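Local coordinates for ABC transporter, periplasmic solute-binding protein (Rhizobium meliloti, PDB 4WED), which probably binds peptides, nickel or related solutes in the periplasm and delivers them to an ABC transporter for uptake across the membrane, at residues N265-F279 with D486-H500. Numbering follows the deposited sequence.
Sequences NVVVDPGNVTLVMAF and DAIAPLVYVPSIWAH
Val267 and Trp498 exchange two backbone hydrogen bonds, the straighter running from Trp498 N to Val267 O (2.9 Å), and Asp269 and Ser496 repeat this antiparallel pairing. Beyond 270-273 pairing resumes at Thr274 with Tyr493, shifted by two residues, and a beta bulge, with Leu491 N bonded to Leu275 O and Leu275 N to Val492 O, takes back one. Met277 N reaches Ala489 O at 2.7 Å from above the carbonyl plane. Pro490, lacking an amide hydrogen, suits the non-hydrogen-bonded position opposite Val276.

Where the pairing breaks, Asp269 OD1 accepts from Gly271 N (3.1 Å), which lies above the carboxylate plane, making an Asx turn. Gly271 suits the turn because its positive phi (94°) would press a CB against the preceding carbonyl. A water bridges Asn272 N and Val494 O.

Apolar contacts cover both faces. Branched Val266 and Val268 favour extended backbone; Val268 CG1, anti to N (chi1 -164°), meets Pro495 CB at 3.7 Å, and Val266 CG1 touches Ile497 CG2 at 3.8 Å. Helix 253-261 packs on Val266 and Ala499. The Leu275 and Leu491 side chains cross, CD2 of Leu275 lying 4.0 Å from CD1 of Leu491, and small Ala489 accepts Phe279 CZ against its CB.

Among polar groups, Thr274 OG1 lies in plane at the Tyr493 ring edge, 3.5 Å from CD1. It bonds to Met320 O, and Tyr493 OH to Asn319 O, satisfying both buried hydroxyls.

Two adjacent strand segments, interrupted at 270-273 and 494-495, are consistent with the two-stranded hinge between the lobes of a type 2 periplasmic binding protein.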
ATOM      1  N   ASN A 265       6.054  -8.441 -22.439  1.00 82.95           N
ATOM      2  CA  ASN A 265       6.715  -7.687 -21.388  1.00 81.05           C
ATOM      3  C   ASN A 265       5.927  -7.766 -20.102  1.00 75.90           C
ATOM      4  O   ASN A 265       4.775  -7.331 -20.034  1.00 72.55           O
ATOM      5  CB  ASN A 265       6.854  -6.230 -21.795  1.00 84.86           C
ATOM      6  CG  ASN A 265       7.892  -6.036 -22.875  1.00 88.75           C
ATOM      7  OD1 ASN A 265       9.092  -6.108 -22.599  1.00 98.43           O
ATOM      8  ND2 ASN A 265       7.447  -5.790 -24.108  1.00 87.10           N
ATOM      9  N   VAL A 266       6.553  -8.344 -19.089  1.00 72.88           N
ATOM     10  CA  VAL A 266       5.918  -8.514 -17.805  1.00 69.20           C
ATOM     11  C   VAL A 266       6.822  -7.888 -16.781  1.00 67.56           C
ATOM     12  O   VAL A 266       8.022  -8.154 -16.710  1.00 67.30           O
ATOM     13  CB  VAL A 266       5.566  -9.976 -17.498  1.00 70.08           C
ATOM     14  CG1 VAL A 266       4.935 -10.103 -16.132  1.00 68.69           C
ATOM     15  CG2 VAL A 266       4.558 -10.484 -18.532  1.00 71.55           C
ATOM     16  N   VAL A 267       6.188  -7.015 -16.013  1.00 65.91           N
ATOM     17  CA  VAL A 267       6.842  -6.056 -15.236  1.00 64.77           C
ATOM     18  C   VAL A 267       6.341  -6.213 -13.831  1.00 63.84           C
ATOM     19  O   VAL A 267       5.171  -5.999 -13.547  1.00 63.68           O
ATOM     20  CB  VAL A 267       6.527  -4.660 -15.757  1.00 66.55           C
ATOM     21  CG1 VAL A 267       7.113  -3.581 -14.815  1.00 66.44           C
ATOM     22  CG2 VAL A 267       7.104  -4.521 -17.156  1.00 67.04           C
ATOM     23  N   VAL A 268       7.275  -6.539 -12.956  1.00 63.87           N
ATOM     24  CA  VAL A 268       7.015  -6.910 -11.593  1.00 64.85           C
ATOM     25  C   VAL A 268       7.661  -5.862 -10.721  1.00 64.92           C
ATOM     26  O   VAL A 268       8.863  -5.594 -10.796  1.00 64.50           O
ATOM     27  CB  VAL A 268       7.640  -8.275 -11.211  1.00 66.12           C
ATOM     28  CG1 VAL A 268       7.019  -8.780  -9.920  1.00 67.08           C
ATOM     29  CG2 VAL A 268       7.443  -9.292 -12.322  1.00 69.34           C
ATOM     30  N   ASP A 269       6.826  -5.276  -9.901  1.00 66.12           N
ATOM     31  CA  ASP A 269       7.232  -4.354  -8.881  1.00 65.08           C
ATOM     32  C   ASP A 269       7.292  -5.227  -7.601  1.00 64.12           C
ATOM     33  O   ASP A 269       6.326  -5.946  -7.284  1.00 68.12           O
ATOM     34  CB  ASP A 269       6.153  -3.263  -8.892  1.00 66.34           C
ATOM     35  CG  ASP A 269       6.268  -2.259  -7.791  1.00 68.27           C
ATOM     36  OD1 ASP A 269       7.236  -2.308  -7.019  1.00 66.89           O
ATOM     37  OD2 ASP A 269       5.313  -1.418  -7.689  1.00 77.95           O
ATOM     38  N   PRO A 270       8.437  -5.212  -6.878  1.00 62.67           N
ATOM     39  CA  PRO A 270       8.540  -5.939  -5.589  1.00 61.63           C
ATOM     40  C   PRO A 270       7.492  -5.526  -4.537  1.00 60.29           C
ATOM     41  O   PRO A 270       7.231  -6.291  -3.602  1.00 64.26           O
ATOM     42  CB  PRO A 270       9.939  -5.588  -5.081  1.00 62.10           C
ATOM     43  CG  PRO A 270      10.675  -5.059  -6.246  1.00 63.75           C
ATOM     44  CD  PRO A 270       9.675  -4.474  -7.195  1.00 63.04           C
ATOM     45  N   GLY A 271       6.919  -4.330  -4.670  1.00 54.37           N
ATOM     46  CA  GLY A 271       5.705  -4.021  -3.944  1.00 55.49           C
ATOM     47  C   GLY A 271       5.915  -3.330  -2.621  1.00 55.40           C
ATOM     48  O   GLY A 271       7.030  -2.982  -2.275  1.00 58.21           O
ATOM     49  N   ASN A 272       4.817  -3.141  -1.884  1.00 55.56           N
ATOM     50  CA  ASN A 272       4.815  -2.347  -0.666  1.00 54.78           C
ATOM     51  C   ASN A 272       3.902  -2.833   0.463  1.00 52.21           C
ATOM     52  O   ASN A 272       3.742  -2.154   1.479  1.00 57.68           O
ATOM     53  CB  ASN A 272       4.543  -0.867  -1.005  1.00 57.57           C
ATOM     54  CG  ASN A 272       3.250  -0.656  -1.776  1.00 58.47           C
ATOM     55  OD1 ASN A 272       2.165  -0.929  -1.291  1.00 59.66           O
ATOM     56  ND2 ASN A 272       3.362  -0.093  -2.951  1.00 66.12           N
ATOM     57  N   VAL A 273       3.383  -4.025   0.307  1.00 50.96           N
ATOM     58  CA  VAL A 273       2.597  -4.760   1.283  1.00 50.14           C
ATOM     59  C   VAL A 273       3.473  -5.978   1.649  1.00 50.95           C
ATOM     60  O   VAL A 273       4.121  -6.609   0.787  1.00 45.07           O
ATOM     61  CB  VAL A 273       1.234  -5.290   0.691  1.00 51.98           C
ATOM     62  CG1 VAL A 273       0.511  -6.245   1.633  1.00 52.94           C
ATOM     63  CG2 VAL A 273       0.267  -4.154   0.365  1.00 53.49           C
ATOM     64  N   THR A 274       3.491  -6.297   2.943  1.00 50.94           N
ATOM     65  CA  THR A 274       4.276  -7.398   3.438  1.00 50.87           C
ATOM     66  C   THR A 274       3.344  -8.417   4.021  1.00 51.02           C
ATOM     67  O   THR A 274       2.388  -8.084   4.751  1.00 56.14           O
ATOM     68  CB  THR A 274       5.292  -6.941   4.495  1.00 49.51           C
ATOM     69  OG1 THR A 274       5.970  -5.756   4.007  1.00 50.33           O
ATOM     70  CG2 THR A 274       6.306  -8.078   4.799  1.00 50.02           C
ATOM     71  N   LEU A 275       3.596  -9.653   3.648  1.00 52.14           N
ATOM     72  CA  LEU A 275       2.974 -10.789   4.311  1.00 56.45           C
ATOM     73  C   LEU A 275       3.833 -11.151   5.465  1.00 52.12           C
ATOM     74  O   LEU A 275       4.981 -11.477   5.275  1.00 54.81           O
ATOM     75  CB  LEU A 275       2.873 -12.000   3.389  1.00 57.39           C
ATOM     76  CG  LEU A 275       2.304 -13.256   4.037  1.00 59.40           C
ATOM     77  CD1 LEU A 275       0.807 -13.165   4.168  1.00 60.49           C
ATOM     78  CD2 LEU A 275       2.643 -14.445   3.174  1.00 64.50           C
ATOM     79  N   VAL A 276       3.255 -11.140   6.646  1.00 52.51           N
ATOM     80  CA  VAL A 276       4.019 -11.255   7.881  1.00 55.26           C
ATOM     81  C   VAL A 276       3.385 -12.364   8.658  1.00 59.10           C
ATOM     82  O   VAL A 276       2.165 -12.447   8.738  1.00 63.15           O
ATOM     83  CB  VAL A 276       3.931  -9.959   8.725  1.00 52.11           C
ATOM     84  CG1 VAL A 276       4.809 -10.049   9.956  1.00 53.80           C
ATOM     85  CG2 VAL A 276       4.362  -8.768   7.898  1.00 50.02           C
HETATM   86  N   MSE A 277       4.197 -13.224   9.231  1.00 62.13           N
HETATM   87  CA  MSE A 277       3.658 -14.178  10.146  1.00 67.91           C
HETATM   88  C   MSE A 277       3.774 -13.629  11.556  1.00 69.20           C
HETATM   89  O   MSE A 277       4.779 -13.025  11.937  1.00 63.59           O
HETATM   90  CB  MSE A 277       4.381 -15.473  10.010  1.00 73.48           C
HETATM   91  CG  MSE A 277       3.564 -16.504  10.764  1.00 82.76           C
HETATM   92 SE   MSE A 277       4.414 -18.250  10.449  1.00103.42          SE
HETATM   93  CE  MSE A 277       6.131 -17.943  11.382  1.00 97.19           C
ATOM     94  N   ALA A 278       2.709 -13.859  12.312  1.00 57.90           N
ATOM     95  CA  ALA A 278       2.545 -13.398  13.659  1.00 58.63           C
ATOM     96  C   ALA A 278       2.668 -14.551  14.639  1.00 60.57           C
ATOM     97  O   ALA A 278       2.351 -15.700  14.322  1.00 61.16           O
ATOM     98  CB  ALA A 278       1.166 -12.777  13.814  1.00 60.38           C
ATOM     99  N   PHE A 279       3.102 -14.211  15.848  1.00 60.98           N
ATOM    100  CA  PHE A 279       3.344 -15.169  16.908  1.00 62.74           C
ATOM    101  C   PHE A 279       2.380 -14.851  18.001  1.00 63.99           C
ATOM    102  O   PHE A 279       2.170 -13.682  18.289  1.00 67.36           O
ATOM    103  CB  PHE A 279       4.764 -14.967  17.485  1.00 60.82           C
ATOM    104  CG  PHE A 279       5.873 -15.353  16.541  1.00 57.04           C
ATOM    105  CD1 PHE A 279       6.032 -16.676  16.153  1.00 56.55           C
ATOM    106  CD2 PHE A 279       6.773 -14.404  16.070  1.00 59.84           C
ATOM    107  CE1 PHE A 279       7.066 -17.041  15.299  1.00 58.38           C
ATOM    108  CE2 PHE A 279       7.789 -14.753  15.198  1.00 62.58           C
ATOM    109  CZ  PHE A 279       7.938 -16.092  14.811  1.00 58.53           C
ATOM    110  N   ASP A 486      12.656 -10.788  17.998  1.00 68.76           N
ATOM    111  CA  ASP A 486      12.063 -11.745  17.069  1.00 68.27           C
ATOM    112  C   ASP A 486      10.559 -11.761  17.270  1.00 63.80           C
ATOM    113  O   ASP A 486       9.953 -12.803  17.454  1.00 62.16           O
ATOM    114  CB  ASP A 486      12.675 -13.140  17.268  1.00 72.21           C
ATOM    115  CG  ASP A 486      14.138 -13.211  16.812  1.00 78.90           C
ATOM    116  OD1 ASP A 486      14.352 -13.239  15.569  1.00 77.95           O
ATOM    117  OD2 ASP A 486      15.059 -13.265  17.691  1.00 79.87           O
ATOM    118  N   ALA A 487       9.974 -10.571  17.260  1.00 63.19           N
ATOM    119  CA  ALA A 487       8.591 -10.398  17.667  1.00 61.24           C
ATOM    120  C   ALA A 487       7.634 -10.693  16.551  1.00 59.10           C
ATOM    121  O   ALA A 487       6.469 -11.030  16.818  1.00 58.03           O
ATOM    122  CB  ALA A 487       8.363  -9.003  18.153  1.00 62.47           C
ATOM    123  N   ILE A 488       8.131 -10.574  15.319  1.00 56.72           N
ATOM    124  CA  ILE A 488       7.357 -10.850  14.113  1.00 59.68           C
ATOM    125  C   ILE A 488       8.195 -11.644  13.125  1.00 57.94           C
ATOM    126  O   ILE A 488       9.404 -11.674  13.264  1.00 57.57           O
ATOM    127  CB  ILE A 488       6.858  -9.530  13.427  1.00 61.19           C
ATOM    128  CG1 ILE A 488       8.016  -8.565  13.155  1.00 60.53           C
ATOM    129  CG2 ILE A 488       5.779  -8.842  14.274  1.00 64.12           C
ATOM    130  CD1 ILE A 488       7.695  -7.533  12.082  1.00 58.53           C
ATOM    131  N   ALA A 489       7.567 -12.274  12.122  1.00 56.78           N
ATOM    132  CA  ALA A 489       8.325 -12.939  11.016  1.00 56.14           C
ATOM    133  C   ALA A 489       7.822 -12.491   9.635  1.00 53.09           C
ATOM    134  O   ALA A 489       6.905 -13.058   9.131  1.00 53.39           O
ATOM    135  CB  ALA A 489       8.275 -14.477  11.155  1.00 54.05           C
ATOM    136  N   PRO A 490       8.409 -11.424   9.055  1.00 54.38           N
ATOM    137  CA  PRO A 490       8.054 -11.039   7.690  1.00 52.55           C
ATOM    138  C   PRO A 490       8.443 -12.132   6.723  1.00 53.81           C
ATOM    139  O   PRO A 490       9.465 -12.729   6.879  1.00 55.13           O
ATOM    140  CB  PRO A 490       8.880  -9.775   7.447  1.00 52.87           C
ATOM    141  CG  PRO A 490       9.293  -9.286   8.792  1.00 52.81           C
ATOM    142  CD  PRO A 490       9.419 -10.514   9.642  1.00 53.29           C
ATOM    143  N   LEU A 491       7.586 -12.454   5.771  1.00 55.05           N
ATOM    144  CA  LEU A 491       7.842 -13.599   4.906  1.00 54.28           C
ATOM    145  C   LEU A 491       8.281 -13.142   3.519  1.00 53.75           C
ATOM    146  O   LEU A 491       9.446 -13.214   3.197  1.00 55.13           O
ATOM    147  CB  LEU A 491       6.591 -14.457   4.873  1.00 55.45           C
ATOM    148  CG  LEU A 491       6.221 -15.022   6.241  1.00 54.02           C
ATOM    149  CD1 LEU A 491       4.960 -15.845   6.097  1.00 54.45           C
ATOM    150  CD2 LEU A 491       7.354 -15.903   6.736  1.00 54.42           C
ATOM    151  N   VAL A 492       7.369 -12.549   2.759  1.00 53.10           N
ATOM    152  CA  VAL A 492       7.655 -12.002   1.449  1.00 52.36           C
ATOM    153  C   VAL A 492       6.960 -10.628   1.274  1.00 52.88           C
ATOM    154  O   VAL A 492       5.982 -10.314   1.963  1.00 49.89           O
ATOM    155  CB  VAL A 492       7.150 -12.927   0.348  1.00 54.58           C
ATOM    156  CG1 VAL A 492       7.959 -14.229   0.275  1.00 57.06           C
ATOM    157  CG2 VAL A 492       5.675 -13.218   0.565  1.00 57.29           C
ATOM    158  N   TYR A 493       7.501  -9.828   0.358  1.00 50.86           N
ATOM    159  CA  TYR A 493       6.812  -8.698  -0.186  1.00 51.46           C
ATOM    160  C   TYR A 493       5.901  -9.199  -1.297  1.00 54.06           C
ATOM    161  O   TYR A 493       6.267 -10.056  -2.140  1.00 56.38           O
ATOM    162  CB  TYR A 493       7.814  -7.640  -0.665  1.00 53.53           C
ATOM    163  CG  TYR A 493       8.815  -7.275   0.434  1.00 53.02           C
ATOM    164  CD1 TYR A 493       8.361  -6.853   1.665  1.00 53.24           C
ATOM    165  CD2 TYR A 493      10.188  -7.404   0.252  1.00 56.33           C
ATOM    166  CE1 TYR A 493       9.231  -6.545   2.683  1.00 55.15           C
ATOM    167  CE2 TYR A 493      11.094  -7.102   1.275  1.00 56.50           C
ATOM    168  CZ  TYR A 493      10.595  -6.676   2.494  1.00 56.76           C
ATOM    169  OH  TYR A 493      11.409  -6.357   3.544  1.00 57.13           O
ATOM    170  N   VAL A 494       4.692  -8.681  -1.290  1.00 52.76           N
ATOM    171  CA  VAL A 494       3.664  -9.107  -2.244  1.00 57.23           C
ATOM    172  C   VAL A 494       3.829  -8.333  -3.558  1.00 59.18           C
ATOM    173  O   VAL A 494       3.565  -7.142  -3.611  1.00 59.14           O
ATOM    174  CB  VAL A 494       2.277  -8.847  -1.646  1.00 58.24           C
ATOM    175  CG1 VAL A 494       1.154  -9.186  -2.622  1.00 64.98           C
ATOM    176  CG2 VAL A 494       2.100  -9.649  -0.356  1.00 59.00           C
ATOM    177  N   PRO A 495       4.248  -9.007  -4.641  1.00 64.41           N
ATOM    178  CA  PRO A 495       4.587  -8.230  -5.832  1.00 62.01           C
ATOM    179  C   PRO A 495       3.349  -7.731  -6.577  1.00 61.75           C
ATOM    180  O   PRO A 495       2.238  -8.215  -6.357  1.00 54.60           O
ATOM    181  CB  PRO A 495       5.318  -9.244  -6.677  1.00 63.50           C
ATOM    182  CG  PRO A 495       4.528 -10.493  -6.418  1.00 65.92           C
ATOM    183  CD  PRO A 495       4.056 -10.429  -4.987  1.00 65.69           C
ATOM    184  N   SER A 496       3.565  -6.744  -7.436  1.00 64.11           N
ATOM    185  CA  SER A 496       2.510  -6.146  -8.241  1.00 64.55           C
ATOM    186  C   SER A 496       2.927  -6.276  -9.673  1.00 63.04           C
ATOM    187  O   SER A 496       4.022  -5.849 -10.073  1.00 66.46           O
ATOM    188  CB  SER A 496       2.337  -4.664  -7.899  1.00 67.64           C
ATOM    189  OG  SER A 496       1.160  -4.121  -8.484  1.00 70.27           O
ATOM    190  N   ILE A 497       2.057  -6.879 -10.451  1.00 63.91           N
ATOM    191  CA  ILE A 497       2.437  -7.346 -11.762  1.00 65.27           C
ATOM    192  C   ILE A 497       1.618  -6.661 -12.820  1.00 63.07           C
ATOM    193  O   ILE A 497       0.390  -6.674 -12.763  1.00 63.28           O
ATOM    194  CB  ILE A 497       2.233  -8.843 -11.864  1.00 70.62           C
ATOM    195  CG1 ILE A 497       3.050  -9.534 -10.767  1.00 70.11           C
ATOM    196  CG2 ILE A 497       2.638  -9.355 -13.254  1.00 76.49           C
ATOM    197  CD1 ILE A 497       2.537 -10.926 -10.455  1.00 74.56           C
ATOM    198  N   TRP A 498       2.329  -6.053 -13.764  1.00 61.52           N
ATOM    199  CA  TRP A 498       1.744  -5.418 -14.937  1.00 62.48           C
ATOM    200  C   TRP A 498       2.245  -6.088 -16.188  1.00 61.86           C
ATOM    201  O   TRP A 498       3.323  -6.658 -16.187  1.00 63.13           O
ATOM    202  CB  TRP A 498       2.088  -3.931 -14.952  1.00 62.63           C
ATOM    203  CG  TRP A 498       1.329  -3.136 -13.922  1.00 59.89           C
ATOM    204  CD1 TRP A 498       1.569  -3.075 -12.581  1.00 59.39           C
ATOM    205  CD2 TRP A 498       0.200  -2.311 -14.162  1.00 60.56           C
ATOM    206  NE1 TRP A 498       0.643  -2.263 -11.957  1.00 57.40           N
ATOM    207  CE2 TRP A 498      -0.212  -1.782 -12.914  1.00 60.69           C
ATOM    208  CE3 TRP A 498      -0.532  -1.984 -15.307  1.00 63.88           C
ATOM    209  CZ2 TRP A 498      -1.296  -0.911 -12.799  1.00 60.25           C
ATOM    210  CZ3 TRP A 498      -1.619  -1.130 -15.190  1.00 64.11           C
ATOM    211  CH2 TRP A 498      -1.985  -0.595 -13.944  1.00 63.50           C
ATOM    212  N   ALA A 499       1.434  -6.101 -17.245  1.00 63.55           N
ATOM    213  CA  ALA A 499       1.957  -6.422 -18.563  1.00 63.29           C
ATOM    214  C   ALA A 499       1.522  -5.375 -19.560  1.00 63.92           C
ATOM    215  O   ALA A 499       0.437  -4.837 -19.438  1.00 64.31           O
ATOM    216  CB  ALA A 499       1.537  -7.804 -19.004  1.00 66.89           C
ATOM    217  N   HIS A 500       2.394  -5.068 -20.520  1.00 65.18           N
ATOM    218  CA  HIS A 500       2.077  -4.207 -21.650  1.00 66.13           C
ATOM    219  C   HIS A 500       2.433  -4.849 -22.974  1.00 71.98           C
ATOM    220  O   HIS A 500       3.114  -5.894 -23.050  1.00 73.09           O
ATOM    221  CB  HIS A 500       2.817  -2.864 -21.570  1.00 66.34           C
ATOM    222  CG  HIS A 500       4.317  -2.962 -21.530  1.00 66.15           C
ATOM    223  ND1 HIS A 500       5.090  -3.239 -22.645  1.00 70.83           N
ATOM    224  CD2 HIS A 500       5.185  -2.777 -20.511  1.00 66.08           C
ATOM    225  CE1 HIS A 500       6.367  -3.244 -22.299  1.00 71.64           C
ATOM    226  NE2 HIS A 500       6.453  -2.950 -21.010  1.00 68.52           N
TER
HETATM  227  O   HOH W   1       7.488  -9.057  -3.986  1.00 58.84           O
HETATM  228  O   HOH W   2       2.652  -4.417  -3.035  1.00 51.14           O
HETATM  229  O   HOH W   3       4.040 -11.644  15.945  1.00 57.58           O